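Local coordinates for alpha-fucosidase (Bifidobacterium bifidum, PDB 2EAB), which probably hydrolyses alpha-1,2-linked L-fucose from glycans, as the catalytic part of a longer, probably membrane-anchored protein, at residues R369-L374 / A755-Y760; R728-A733 / V776-L781; N800-L805 / G832-V837. One frame throughout, in Å; residues are numbered along the deposited sequence.

Contact 1. Residues R369-L374 / A755-Y760; sequences RELETL and ANLFDY
L757 meets two leucines of helix 365-386, L371 and L374, and these apolar touches are all that joins the segments. The two branches of L757 divide the work. L757 CD2 approaches L371 CD1 at 3.8 Å, the two side chains lying at a slant to each other. L757 CD1 rests on L374 CB at 4.2 Å. L371 starts along the flank of its helix, and a first torsion of -169°, with CG turned away from its backbone N, brings the branch across to the loop. L757 lies in the loop with a positive phi (64°), and its side chain sets out toward the helix. V375 and Y378 on the same helix and T351 on helix 351-360 also pack against L757, which is buried.

The polar bonds do not cross between the segments; they run within each one or to neighbours. On the helix, T373 OG1 hydrogen-bonds to R369 O at 2.8 Å and shares that carbonyl with T373 N, the two donors coming from opposite faces. R369 NH1 makes a salt bridge to E372 OE1 at 3.0 Å, weak as a hydrogen bond. In the loop, N756 OD1 accepts from F758 N at 3.0 Å in an Asx turn, with the donor well above the amide carbonyl plane, while N756 ND2 reaches the backbone O of Q48 and T51.

Both segments belong to the family 95 catalytic domain. With 109 Å² buried and hydrocarbon alone at the interface, the contact supplies dispersion and exclusion of water but no directional link between helix and loop.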
ATOM      1  N   ARG A 369     -24.559   3.174   2.033  1.00  9.75           N
ATOM      2  CA  ARG A 369     -23.663   4.264   1.662  1.00  9.84           C
ATOM      3  C   ARG A 369     -22.752   4.662   2.820  1.00  9.74           C
ATOM      4  O   ARG A 369     -21.597   5.028   2.598  1.00  9.38           O
ATOM      5  CB  ARG A 369     -24.445   5.468   1.128  1.00 10.29           C
ATOM      6  CG  ARG A 369     -25.342   5.174  -0.084  1.00 11.23           C
ATOM      7  CD  ARG A 369     -24.601   4.551  -1.278  1.00 13.84           C
ATOM      8  NE  ARG A 369     -25.559   4.034  -2.260  1.00 17.36           N
ATOM      9  CZ  ARG A 369     -25.815   2.744  -2.485  1.00 17.33           C
ATOM     10  NH1 ARG A 369     -25.171   1.786  -1.830  1.00 16.27           N
ATOM     11  NH2 ARG A 369     -26.717   2.405  -3.392  1.00 18.83           N
ATOM     12  N   GLU A 370     -23.255   4.576   4.051  1.00  9.44           N
ATOM     13  CA  GLU A 370     -22.407   4.827   5.220  1.00  9.65           C
ATOM     14  C   GLU A 370     -21.233   3.850   5.296  1.00  9.19           C
ATOM     15  O   GLU A 370     -20.089   4.278   5.445  1.00  9.10           O
ATOM     16  CB  GLU A 370     -23.199   4.820   6.531  1.00  9.60           C
ATOM     17  CG  GLU A 370     -22.303   5.069   7.752  1.00 10.16           C
ATOM     18  CD  GLU A 370     -23.052   5.168   9.070  1.00 10.39           C
ATOM     19  OE1 GLU A 370     -24.302   5.129   9.068  1.00 11.91           O
ATOM     20  OE2 GLU A 370     -22.377   5.283  10.115  1.00 11.24           O
ATOM     21  N   LEU A 371     -21.509   2.554   5.188  1.00  8.93           N
ATOM     22  CA  LEU A 371     -20.428   1.569   5.274  1.00  8.93           C
ATOM     23  C   LEU A 371     -19.444   1.705   4.111  1.00  8.55           C
ATOM     24  O   LEU A 371     -18.228   1.662   4.310  1.00  8.61           O
ATOM     25  CB  LEU A 371     -20.963   0.135   5.373  1.00  9.19           C
ATOM     26  CG  LEU A 371     -19.895  -0.914   5.721  1.00  9.70           C
ATOM     27  CD1 LEU A 371     -19.246  -0.636   7.073  1.00 11.07           C
ATOM     28  CD2 LEU A 371     -20.457  -2.323   5.687  1.00 10.00           C
ATOM     29  N   GLU A 372     -19.968   1.896   2.904  1.00  8.44           N
ATOM     30  CA  GLU A 372     -19.123   2.036   1.720  1.00  8.27           C
ATOM     31  C   GLU A 372     -18.209   3.259   1.813  1.00  8.29           C
ATOM     32  O   GLU A 372     -17.004   3.167   1.545  1.00  8.59           O
ATOM     33  CB  GLU A 372     -19.987   2.064   0.455  1.00  8.46           C
ATOM     34  CG  GLU A 372     -20.665   0.722   0.189  1.00  8.72           C
ATOM     35  CD  GLU A 372     -21.936   0.810  -0.640  1.00  9.08           C
ATOM     36  OE1 GLU A 372     -22.219   1.876  -1.239  1.00 10.05           O
ATOM     37  OE2 GLU A 372     -22.658  -0.212  -0.693  1.00  9.43           O
ATOM     38  N   THR A 373     -18.764   4.399   2.213  1.00  8.14           N
ATOM     39  CA  THR A 373     -17.944   5.602   2.346  1.00  8.53           C
ATOM     40  C   THR A 373     -17.012   5.558   3.556  1.00  8.45           C
ATOM     41  O   THR A 373     -15.915   6.110   3.506  1.00  8.35           O
ATOM     42  CB  THR A 373     -18.775   6.908   2.335  1.00  8.47           C
ATOM     43  OG1 THR A 373     -19.724   6.898   3.410  1.00  8.64           O
ATOM     44  CG2 THR A 373     -19.495   7.088   1.004  1.00  9.21           C
ATOM     45  N   LEU A 374     -17.426   4.893   4.634  1.00  8.52           N
ATOM     46  CA  LEU A 374     -16.536   4.724   5.780  1.00  8.75           C
ATOM     47  C   LEU A 374     -15.318   3.884   5.432  1.00  8.22           C
ATOM     48  O   LEU A 374     -14.199   4.253   5.780  1.00  8.06           O
ATOM     49  CB  LEU A 374     -17.261   4.106   6.975  1.00  9.66           C
ATOM     50  CG  LEU A 374     -18.108   5.013   7.868  1.00 11.83           C
ATOM     51  CD1 LEU A 374     -18.788   4.179   8.947  1.00 13.45           C
ATOM     52  CD2 LEU A 374     -17.287   6.143   8.491  1.00 14.19           C
ATOM     53  N   ALA A 755     -14.982  -6.296  12.178  1.00  8.31           N
ATOM     54  CA  ALA A 755     -15.837  -5.315  12.857  1.00  8.60           C
ATOM     55  C   ALA A 755     -15.199  -3.934  12.994  1.00  8.50           C
ATOM     56  O   ALA A 755     -15.911  -2.928  13.051  1.00  8.77           O
ATOM     57  CB  ALA A 755     -16.276  -5.836  14.223  1.00  9.09           C
ATOM     58  N   ASN A 756     -13.867  -3.895  13.050  1.00  7.91           N
ATOM     59  CA  ASN A 756     -13.104  -2.647  13.093  1.00  7.75           C
ATOM     60  C   ASN A 756     -12.734  -2.129  11.699  1.00  7.71           C
ATOM     61  O   ASN A 756     -11.896  -1.233  11.568  1.00  7.95           O
ATOM     62  CB  ASN A 756     -11.832  -2.841  13.925  1.00  7.66           C
ATOM     63  CG  ASN A 756     -10.901  -3.900  13.338  1.00  7.79           C
ATOM     64  OD1 ASN A 756     -11.201  -4.516  12.317  1.00  7.17           O
ATOM     65  ND2 ASN A 756      -9.768  -4.121  13.996  1.00  7.88           N
ATOM     66  N   LEU A 757     -13.354  -2.723  10.683  1.00  7.65           N
ATOM     67  CA  LEU A 757     -13.142  -2.398   9.269  1.00  7.63           C
ATOM     68  C   LEU A 757     -11.732  -2.672   8.745  1.00  7.47           C
ATOM     69  O   LEU A 757     -11.342  -2.158   7.691  1.00  7.38           O
ATOM     70  CB  LEU A 757     -13.627  -0.980   8.926  1.00  7.77           C
ATOM     71  CG  LEU A 757     -15.086  -0.682   9.298  1.00  8.24           C
ATOM     72  CD1 LEU A 757     -15.506   0.675   8.762  1.00  8.76           C
ATOM     73  CD2 LEU A 757     -16.040  -1.776   8.815  1.00  9.28           C
ATOM     74  N   PHE A 758     -10.973  -3.494   9.468  1.00  7.54           N
ATOM     75  CA  PHE A 758      -9.747  -4.051   8.906  1.00  7.44           C
ATOM     76  C   PHE A 758     -10.090  -5.067   7.820  1.00  7.23           C
ATOM     77  O   PHE A 758     -10.908  -5.971   8.019  1.00  7.50           O
ATOM     78  CB  PHE A 758      -8.899  -4.746   9.975  1.00  7.96           C
ATOM     79  CG  PHE A 758      -7.884  -3.858  10.666  1.00  8.97           C
ATOM     80  CD1 PHE A 758      -7.566  -2.577  10.190  1.00 10.87           C
ATOM     81  CD2 PHE A 758      -7.194  -4.348  11.773  1.00  9.23           C
ATOM     82  CE1 PHE A 758      -6.602  -1.786  10.841  1.00 11.41           C
ATOM     83  CE2 PHE A 758      -6.239  -3.571  12.431  1.00 11.23           C
ATOM     84  CZ  PHE A 758      -5.936  -2.288  11.960  1.00 10.84           C
ATOM     85  N   ASP A 759      -9.446  -4.911   6.667  1.00  6.75           N
ATOM     86  CA  ASP A 759      -9.522  -5.888   5.589  1.00  6.75           C
ATOM     87  C   ASP A 759      -8.894  -7.195   6.037  1.00  6.83           C
ATOM     88  O   ASP A 759      -7.885  -7.198   6.755  1.00  6.78           O
ATOM     89  CB  ASP A 759      -8.783  -5.356   4.360  1.00  6.43           C
ATOM     90  CG  ASP A 759      -8.644  -6.384   3.256  1.00  7.19           C
ATOM     91  OD1 ASP A 759      -9.588  -6.554   2.466  1.00  7.44           O
ATOM     92  OD2 ASP A 759      -7.562  -7.016   3.153  1.00  7.00           O
ATOM     93  N   TYR A 760      -9.477  -8.299   5.587  1.00  6.71           N
ATOM     94  CA  TYR A 760      -8.911  -9.591   5.906  1.00  7.35           C
ATOM     95  C   TYR A 760      -8.763 -10.531   4.730  1.00  7.41           C
ATOM     96  O   TYR A 760      -9.502 -10.458   3.745  1.00  7.58           O
ATOM     97  CB  TYR A 760      -9.613 -10.245   7.099  1.00  7.72           C
ATOM     98  CG  TYR A 760     -10.985 -10.861   6.898  1.00  8.15           C
ATOM     99  CD1 TYR A 760     -11.125 -12.156   6.398  1.00  8.82           C
ATOM    100  CD2 TYR A 760     -12.140 -10.185   7.296  1.00  8.46           C
ATOM    101  CE1 TYR A 760     -12.380 -12.748   6.266  1.00  9.27           C
ATOM    102  CE2 TYR A 760     -13.399 -10.776   7.174  1.00  8.72           C
ATOM    103  CZ  TYR A 760     -13.507 -12.053   6.654  1.00  8.83           C
ATOM    104  OH  TYR A 760     -14.735 -12.663   6.528  1.00  9.07           O
TER

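Contact 2. Residues R728-A733 / V776-L781; sequences RINSWA and VDEMLL. With EDO (1,2-ethanediol), chain G.
E778 leans over A733 and N730, linking pieces 728-733 and 776-780 of two family 95 catalytic-domain helices, almost parallel here (8°, axes 8.7 Å apart). Its CB meets A733 CB at 3.7 Å, a methyl-to-methylene touch that lets the backbones come close. CG, carried beside the backbone N by a first torsion of -61°, passes N730 OD1 at 3.7 Å, a van der Waals contact only; the two side chains cross at about a right angle. The polar end of N730 is engaged with S774 OG through OD1, and through ND2 with the backbone O of G726 and G771. A bend at the second torsion (-68°) then turns the E778 carboxylate off the interface. OE2 accepts a hydrogen bond from O1 of a 1,2-ethanediol at 2.8 Å, and OE1 forms a salt bridge with R734. The diol, probably from the crystallisation liquor, is also bonded to R734, E517, Y521 and R820. Beside E778, M779 adds CG against A733 CB at 4.2 Å. The chemistry is therefore split along one residue: the stem of E778 packs against the partner helix by hydrocarbon contact, and its carboxylate serves a polar pocket that an alcohol can enter.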
ATOM      1  N   ARG A 728      -9.255  -7.161  -7.945  1.00  7.32           N
ATOM      2  CA  ARG A 728     -10.417  -7.332  -8.811  1.00  7.43           C
ATOM      3  C   ARG A 728     -11.267  -6.068  -8.909  1.00  7.23           C
ATOM      4  O   ARG A 728     -11.719  -5.716  -9.997  1.00  7.45           O
ATOM      5  CB  ARG A 728     -11.244  -8.549  -8.399  1.00  7.91           C
ATOM      6  CG  ARG A 728     -10.514  -9.845  -8.699  1.00  8.88           C
ATOM      7  CD  ARG A 728     -11.197 -11.049  -8.106  1.00 11.53           C
ATOM      8  NE  ARG A 728     -10.319 -12.213  -8.135  1.00 14.29           N
ATOM      9  CZ  ARG A 728     -10.739 -13.467  -8.005  1.00 15.68           C
ATOM     10  NH1 ARG A 728     -12.032 -13.733  -7.849  1.00 16.10           N
ATOM     11  NH2 ARG A 728      -9.866 -14.463  -8.035  1.00 16.93           N
ATOM     12  N   ILE A 729     -11.469  -5.376  -7.791  1.00  7.13           N
ATOM     13  CA  ILE A 729     -12.200  -4.105  -7.814  1.00  7.26           C
ATOM     14  C   ILE A 729     -11.530  -3.109  -8.768  1.00  7.02           C
ATOM     15  O   ILE A 729     -12.185  -2.535  -9.642  1.00  6.98           O
ATOM     16  CB  ILE A 729     -12.332  -3.500  -6.396  1.00  7.44           C
ATOM     17  CG1 ILE A 729     -13.206  -4.396  -5.513  1.00  8.19           C
ATOM     18  CG2 ILE A 729     -12.934  -2.095  -6.452  1.00  8.38           C
ATOM     19  CD1 ILE A 729     -13.070  -4.102  -4.027  1.00  9.15           C
ATOM     20  N   ASN A 730     -10.223  -2.916  -8.610  1.00  6.61           N
ATOM     21  CA  ASN A 730      -9.496  -1.966  -9.450  1.00  6.65           C
ATOM     22  C   ASN A 730      -9.465  -2.364 -10.920  1.00  6.66           C
ATOM     23  O   ASN A 730      -9.594  -1.511 -11.802  1.00  6.38           O
ATOM     24  CB  ASN A 730      -8.085  -1.746  -8.913  1.00  6.53           C
ATOM     25  CG  ASN A 730      -8.069  -0.843  -7.699  1.00  6.83           C
ATOM     26  OD1 ASN A 730      -7.979   0.384  -7.819  1.00  7.03           O
ATOM     27  ND2 ASN A 730      -8.162  -1.445  -6.514  1.00  6.34           N
ATOM     28  N   SER A 731      -9.309  -3.661 -11.176  1.00  6.53           N
ATOM     29  CA  SER A 731      -9.267  -4.184 -12.541  1.00  6.97           C
ATOM     30  C   SER A 731     -10.601  -3.973 -13.242  1.00  6.59           C
ATOM     31  O   SER A 731     -10.650  -3.471 -14.369  1.00  6.48           O
ATOM     32  CB  SER A 731      -8.903  -5.664 -12.538  1.00  7.16           C
ATOM     33  OG  SER A 731      -7.620  -5.867 -11.972  1.00  7.22           O
ATOM     34  N   TRP A 732     -11.685  -4.335 -12.566  1.00  6.80           N
ATOM     35  CA  TRP A 732     -13.007  -4.121 -13.131  1.00  7.03           C
ATOM     36  C   TRP A 732     -13.325  -2.637 -13.329  1.00  6.76           C
ATOM     37  O   TRP A 732     -13.967  -2.279 -14.310  1.00  6.97           O
ATOM     38  CB  TRP A 732     -14.073  -4.827 -12.303  1.00  7.67           C
ATOM     39  CG  TRP A 732     -14.233  -6.279 -12.671  1.00  7.50           C
ATOM     40  CD1 TRP A 732     -13.698  -7.357 -12.026  1.00  8.27           C
ATOM     41  CD2 TRP A 732     -14.979  -6.802 -13.780  1.00  8.58           C
ATOM     42  NE1 TRP A 732     -14.071  -8.521 -12.661  1.00  8.69           N
ATOM     43  CE2 TRP A 732     -14.860  -8.211 -13.737  1.00  8.82           C
ATOM     44  CE3 TRP A 732     -15.738  -6.217 -14.802  1.00  9.27           C
ATOM     45  CZ2 TRP A 732     -15.476  -9.046 -14.680  1.00  9.81           C
ATOM     46  CZ3 TRP A 732     -16.348  -7.047 -15.742  1.00  9.83           C
ATOM     47  CH2 TRP A 732     -16.214  -8.447 -15.669  1.00  9.74           C
ATOM     48  N   ALA A 733     -12.854  -1.765 -12.439  1.00  6.59           N
ATOM     49  CA  ALA A 733     -13.091  -0.328 -12.617  1.00  6.79           C
ATOM     50  C   ALA A 733     -12.528   0.159 -13.955  1.00  6.62           C
ATOM     51  O   ALA A 733     -13.164   0.949 -14.657  1.00  6.38           O
ATOM     52  CB  ALA A 733     -12.504   0.474 -11.472  1.00  7.34           C
ATOM     53  N   VAL A 776     -12.537   2.646  -5.497  1.00  6.40           N
ATOM     54  CA  VAL A 776     -13.556   3.691  -5.519  1.00  7.01           C
ATOM     55  C   VAL A 776     -13.061   4.899  -6.322  1.00  6.96           C
ATOM     56  O   VAL A 776     -13.795   5.434  -7.161  1.00  7.03           O
ATOM     57  CB  VAL A 776     -13.993   4.094  -4.098  1.00  7.17           C
ATOM     58  CG1 VAL A 776     -14.942   5.283  -4.139  1.00  7.88           C
ATOM     59  CG2 VAL A 776     -14.660   2.914  -3.396  1.00  7.88           C
ATOM     60  N   ASP A 777     -11.819   5.317  -6.089  1.00  6.74           N
ATOM     61  CA  ASP A 777     -11.242   6.399  -6.883  1.00  7.06           C
ATOM     62  C   ASP A 777     -11.341   6.099  -8.373  1.00  6.76           C
ATOM     63  O   ASP A 777     -11.769   6.957  -9.140  1.00  6.80           O
ATOM     64  CB  ASP A 777      -9.780   6.659  -6.512  1.00  6.97           C
ATOM     65  CG  ASP A 777      -9.624   7.436  -5.215  1.00  7.11           C
ATOM     66  OD1 ASP A 777     -10.642   7.773  -4.584  1.00  7.24           O
ATOM     67  OD2 ASP A 777      -8.464   7.716  -4.822  1.00  8.10           O
ATOM     68  N   GLU A 778     -10.975   4.877  -8.772  1.00  6.69           N
ATOM     69  CA  GLU A 778     -10.969   4.507 -10.185  1.00  6.86           C
ATOM     70  C   GLU A 778     -12.372   4.447 -10.785  1.00  6.92           C
ATOM     71  O   GLU A 778     -12.531   4.643 -11.984  1.00  6.70           O
ATOM     72  CB  GLU A 778     -10.221   3.188 -10.421  1.00  6.92           C
ATOM     73  CG  GLU A 778      -8.738   3.206 -10.026  1.00  6.72           C
ATOM     74  CD  GLU A 778      -7.861   4.105 -10.893  1.00  6.91           C
ATOM     75  OE1 GLU A 778      -7.896   3.993 -12.138  1.00  6.76           O
ATOM     76  OE2 GLU A 778      -7.100   4.911 -10.311  1.00  8.15           O
ATOM     77  N   MET A 779     -13.391   4.197  -9.965  1.00  7.01           N
ATOM     78  CA  MET A 779     -14.769   4.273 -10.456  1.00  8.00           C
ATOM     79  C   MET A 779     -15.171   5.697 -10.813  1.00  7.31           C
ATOM     80  O   MET A 779     -15.903   5.923 -11.780  1.00  7.42           O
ATOM     81  CB  MET A 779     -15.749   3.694  -9.440  1.00  7.76           C
ATOM     82  CG  MET A 779     -15.779   2.176  -9.435  1.00  8.97           C
ATOM     83  SD  MET A 779     -17.198   1.503  -8.567  1.00 11.91           S
ATOM     84  CE  MET A 779     -16.468   1.550  -6.950  1.00 11.74           C
ATOM     85  N   LEU A 780     -14.680   6.650 -10.027  1.00  7.12           N
ATOM     86  CA  LEU A 780     -15.096   8.043 -10.155  1.00  7.57           C
ATOM     87  C   LEU A 780     -14.175   8.877 -11.035  1.00  6.96           C
ATOM     88  O   LEU A 780     -14.598   9.909 -11.571  1.00  7.18           O
ATOM     89  CB  LEU A 780     -15.235   8.687  -8.775  1.00  8.04           C
ATOM     90  CG  LEU A 780     -16.144   7.944  -7.792  1.00  8.47           C
ATOM     91  CD1 LEU A 780     -16.149   8.662  -6.457  1.00 10.28           C
ATOM     92  CD2 LEU A 780     -17.566   7.795  -8.331  1.00  9.41           C
ATOM     93  N   LEU A 781     -12.932   8.425 -11.193  1.00  6.78           N
ATOM     94  CA  LEU A 781     -11.915   9.173 -11.920  1.00  6.50           C
ATOM     95  C   LEU A 781     -10.836   8.232 -12.419  1.00  6.17           C
ATOM     96  O   LEU A 781     -10.270   7.467 -11.635  1.00  6.39           O
ATOM     97  CB  LEU A 781     -11.281  10.233 -11.009  1.00  6.71           C
ATOM     98  CG  LEU A 781     -10.062  10.969 -11.572  1.00  7.19           C
ATOM     99  CD1 LEU A 781     -10.441  11.846 -12.762  1.00  7.99           C
ATOM    100  CD2 LEU A 781      -9.390  11.798 -10.499  1.00  7.77           C
TER
HETATM  101  C1  EDO G4807      -3.960   3.147 -10.703  1.00 42.74           C
HETATM  102  O1  EDO G4807      -4.746   4.108 -11.568  1.00 37.02           O
HETATM  103  C2  EDO G4807      -3.657   3.920  -9.360  1.00 43.60           C
HETATM  104  O2  EDO G4807      -2.925   5.120  -9.711  1.00 37.12           O

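Contact 3. Residues N800-L805 / G832-V837; sequences NILPAL and GKATEV
I801 and V837, L802 and A834, and L805 and G832 are the nearest CA pairs, 7.6 to 8.0 Å apart, too far for backbone pairing, so side chains make most of the contact. I801 ends strand 799-801, and L802, with positive phi (53°), turns the chain out of it. In 832-837 the chain leaves G832, also at positive phi, and turns a corner at T835, where T835 and E836 face T828 in a classic beta bulge. The strands belong to different sheets, one mixed and one antiparallel, consistent with a sandwich-like packing of two sheets in the C-terminal domain, buried at I801, L802, A834 and V837 and more open at L805 and G832. I801 and V837 approach tip to tip: I801 CD1 meets V837 CG1 at 3.7 Å, and the two CG2 methyls, I801 CG2 and V837 CG2, lie 3.9 Å apart. L802 CD1 sits against A834 CB at 4.0 Å. A first torsion of 177° swings the L805 branch away from its backbone N and carries L805 CD2 to the carbonyl of G832, 3.8 Å from G832 O. W829 of strand 823-830 packs on both L802 and L805, and L780 at the end of helix 767-780 also touches these two leucines.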
ATOM      1  N   ASN A 800     -10.481  11.420 -17.019  1.00  6.71           N
ATOM      2  CA  ASN A 800     -11.704  10.700 -17.346  1.00  6.70           C
ATOM      3  C   ASN A 800     -12.663  10.722 -16.166  1.00  6.33           C
ATOM      4  O   ASN A 800     -12.444  10.041 -15.157  1.00  6.21           O
ATOM      5  CB  ASN A 800     -11.371   9.268 -17.778  1.00  6.56           C
ATOM      6  CG  ASN A 800     -12.569   8.519 -18.322  1.00  7.24           C
ATOM      7  OD1 ASN A 800     -13.705   8.999 -18.253  1.00  7.46           O
ATOM      8  ND2 ASN A 800     -12.320   7.329 -18.862  1.00  7.32           N
ATOM      9  N   ILE A 801     -13.713  11.528 -16.305  1.00  6.49           N
ATOM     10  CA  ILE A 801     -14.705  11.750 -15.266  1.00  6.96           C
ATOM     11  C   ILE A 801     -15.769  10.651 -15.274  1.00  6.80           C
ATOM     12  O   ILE A 801     -16.398  10.380 -16.301  1.00  7.07           O
ATOM     13  CB  ILE A 801     -15.387  13.133 -15.463  1.00  7.25           C
ATOM     14  CG1 ILE A 801     -14.353  14.271 -15.484  1.00  7.94           C
ATOM     15  CG2 ILE A 801     -16.490  13.370 -14.435  1.00  7.90           C
ATOM     16  CD1 ILE A 801     -13.531  14.432 -14.209  1.00  8.70           C
ATOM     17  N   LEU A 802     -15.962  10.037 -14.106  1.00  6.93           N
ATOM     18  CA  LEU A 802     -16.981   9.003 -13.885  1.00  7.05           C
ATOM     19  C   LEU A 802     -16.908   7.852 -14.898  1.00  7.20           C
ATOM     20  O   LEU A 802     -17.888   7.548 -15.576  1.00  7.67           O
ATOM     21  CB  LEU A 802     -18.385   9.626 -13.828  1.00  7.66           C
ATOM     22  CG  LEU A 802     -18.592  10.653 -12.710  1.00  7.76           C
ATOM     23  CD1 LEU A 802     -19.939  11.341 -12.861  1.00  9.28           C
ATOM     24  CD2 LEU A 802     -18.459  10.027 -11.320  1.00  9.30           C
ATOM     25  N   PRO A 803     -15.728   7.215 -15.013  1.00  7.23           N
ATOM     26  CA  PRO A 803     -15.518   6.153 -16.000  1.00  7.27           C
ATOM     27  C   PRO A 803     -16.210   4.823 -15.687  1.00  7.42           C
ATOM     28  O   PRO A 803     -16.415   4.021 -16.589  1.00  7.51           O
ATOM     29  CB  PRO A 803     -14.002   5.964 -15.980  1.00  7.52           C
ATOM     30  CG  PRO A 803     -13.621   6.336 -14.582  1.00  7.34           C
ATOM     31  CD  PRO A 803     -14.504   7.490 -14.238  1.00  7.20           C
ATOM     32  N   ALA A 804     -16.545   4.583 -14.423  1.00  7.54           N
ATOM     33  CA  ALA A 804     -17.178   3.324 -14.028  1.00  7.66           C
ATOM     34  C   ALA A 804     -18.115   3.570 -12.853  1.00  7.66           C
ATOM     35  O   ALA A 804     -17.970   2.996 -11.769  1.00  7.64           O
ATOM     36  CB  ALA A 804     -16.129   2.257 -13.707  1.00  7.59           C
ATOM     37  N   LEU A 805     -19.091   4.440 -13.095  1.00  7.88           N
ATOM     38  CA  LEU A 805     -20.048   4.834 -12.078  1.00  8.42           C
ATOM     39  C   LEU A 805     -21.123   3.760 -11.933  1.00  9.04           C
ATOM     40  O   LEU A 805     -21.797   3.422 -12.908  1.00  8.85           O
ATOM     41  CB  LEU A 805     -20.687   6.170 -12.449  1.00  8.66           C
ATOM     42  CG  LEU A 805     -21.773   6.701 -11.512  1.00  8.97           C
ATOM     43  CD1 LEU A 805     -21.180   7.143 -10.184  1.00 10.57           C
ATOM     44  CD2 LEU A 805     -22.518   7.839 -12.179  1.00 10.53           C
ATOM     45  N   GLY A 832     -27.405   9.511 -12.771  1.00 11.65           N
ATOM     46  CA  GLY A 832     -26.333   8.801 -13.460  1.00 11.29           C
ATOM     47  C   GLY A 832     -25.461   9.614 -14.406  1.00 11.24           C
ATOM     48  O   GLY A 832     -24.655   9.042 -15.143  1.00 11.32           O
ATOM     49  N   LYS A 833     -25.611  10.939 -14.400  1.00 11.32           N
ATOM     50  CA  LYS A 833     -24.856  11.800 -15.319  1.00 11.73           C
ATOM     51  C   LYS A 833     -24.251  12.992 -14.595  1.00 10.78           C
ATOM     52  O   LYS A 833     -24.887  13.578 -13.720  1.00 10.44           O
ATOM     53  CB  LYS A 833     -25.750  12.323 -16.449  1.00 12.00           C
ATOM     54  CG  LYS A 833     -26.465  11.261 -17.274  1.00 13.77           C
ATOM     55  CD  LYS A 833     -27.536  11.891 -18.164  1.00 14.50           C
ATOM     56  CE  LYS A 833     -28.781  12.305 -17.373  1.00 17.93           C
ATOM     57  NZ  LYS A 833     -29.605  11.139 -16.928  1.00 19.72           N
ATOM     58  N   ALA A 834     -23.033  13.359 -14.983  1.00 10.45           N
ATOM     59  CA  ALA A 834     -22.344  14.504 -14.395  1.00 10.18           C
ATOM     60  C   ALA A 834     -23.128  15.792 -14.616  1.00 10.26           C
ATOM     61  O   ALA A 834     -23.601  16.063 -15.726  1.00 10.39           O
ATOM     62  CB  ALA A 834     -20.938  14.639 -14.974  1.00 10.31           C
ATOM     63  N   THR A 835     -23.266  16.575 -13.550  1.00 10.26           N
ATOM     64  CA  THR A 835     -23.888  17.893 -13.631  1.00 10.83           C
ATOM     65  C   THR A 835     -22.852  19.000 -13.492  1.00 10.94           C
ATOM     66  O   THR A 835     -23.084  20.135 -13.914  1.00 11.36           O
ATOM     67  CB  THR A 835     -24.969  18.081 -12.552  1.00 11.01           C
ATOM     68  OG1 THR A 835     -24.397  17.857 -11.257  1.00 11.73           O
ATOM     69  CG2 THR A 835     -26.123  17.114 -12.774  1.00 11.60           C
ATOM     70  N   GLU A 836     -21.713  18.673 -12.887  1.00 10.81           N
ATOM     71  CA  GLU A 836     -20.631  19.632 -12.731  1.00 11.53           C
ATOM     72  C   GLU A 836     -19.305  18.903 -12.568  1.00 10.83           C
ATOM     73  O   GLU A 836     -19.238  17.856 -11.909  1.00 11.38           O
ATOM     74  CB  GLU A 836     -20.877  20.542 -11.521  1.00 11.57           C
ATOM     75  CG  GLU A 836     -19.873  21.679 -11.382  1.00 13.21           C
ATOM     76  CD  GLU A 836     -19.994  22.420 -10.066  1.00 13.61           C
ATOM     77  OE1 GLU A 836     -19.706  21.826  -9.004  1.00 16.11           O
ATOM     78  OE2 GLU A 836     -20.366  23.611 -10.102  1.00 17.44           O
ATOM     79  N   VAL A 837     -18.268  19.441 -13.202  1.00 10.19           N
ATOM     80  CA  VAL A 837     -16.899  19.046 -12.908  1.00  9.99           C
ATOM     81  C   VAL A 837     -16.145  20.306 -12.516  1.00  9.88           C
ATOM     82  O   VAL A 837     -16.294  21.352 -13.162  1.00  9.66           O
ATOM     83  CB  VAL A 837     -16.210  18.371 -14.117  1.00  9.86           C
ATOM     84  CG1 VAL A 837     -14.800  17.923 -13.746  1.00 10.46           C
ATOM     85  CG2 VAL A 837     -17.025  17.184 -14.614  1.00 10.64           C
TER

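In the fold
Contacts 2 and 3 are joined directly, with centres 13 Å apart: L780 O and L802 N lie 2.9 Å apart and M779 O and A804 N 3.0 Å, probable hydrogen bonds that tie the end of catalytic-domain helix 767-780 to the turn after strand 799-801 in the C-terminal domain. Contact 1 lies at a similar depth to contact 2, with centres 17 Å apart, nearest atoms about 5 Å apart and segments that alternate along the chain; contact 3 is 24 Å from it between centres. Contact 2 comes near a calcium site: the E778 side chain is about 9 Å from that of E520 and 10 Å from that of D690, ligands of a calcium not bound to this chain.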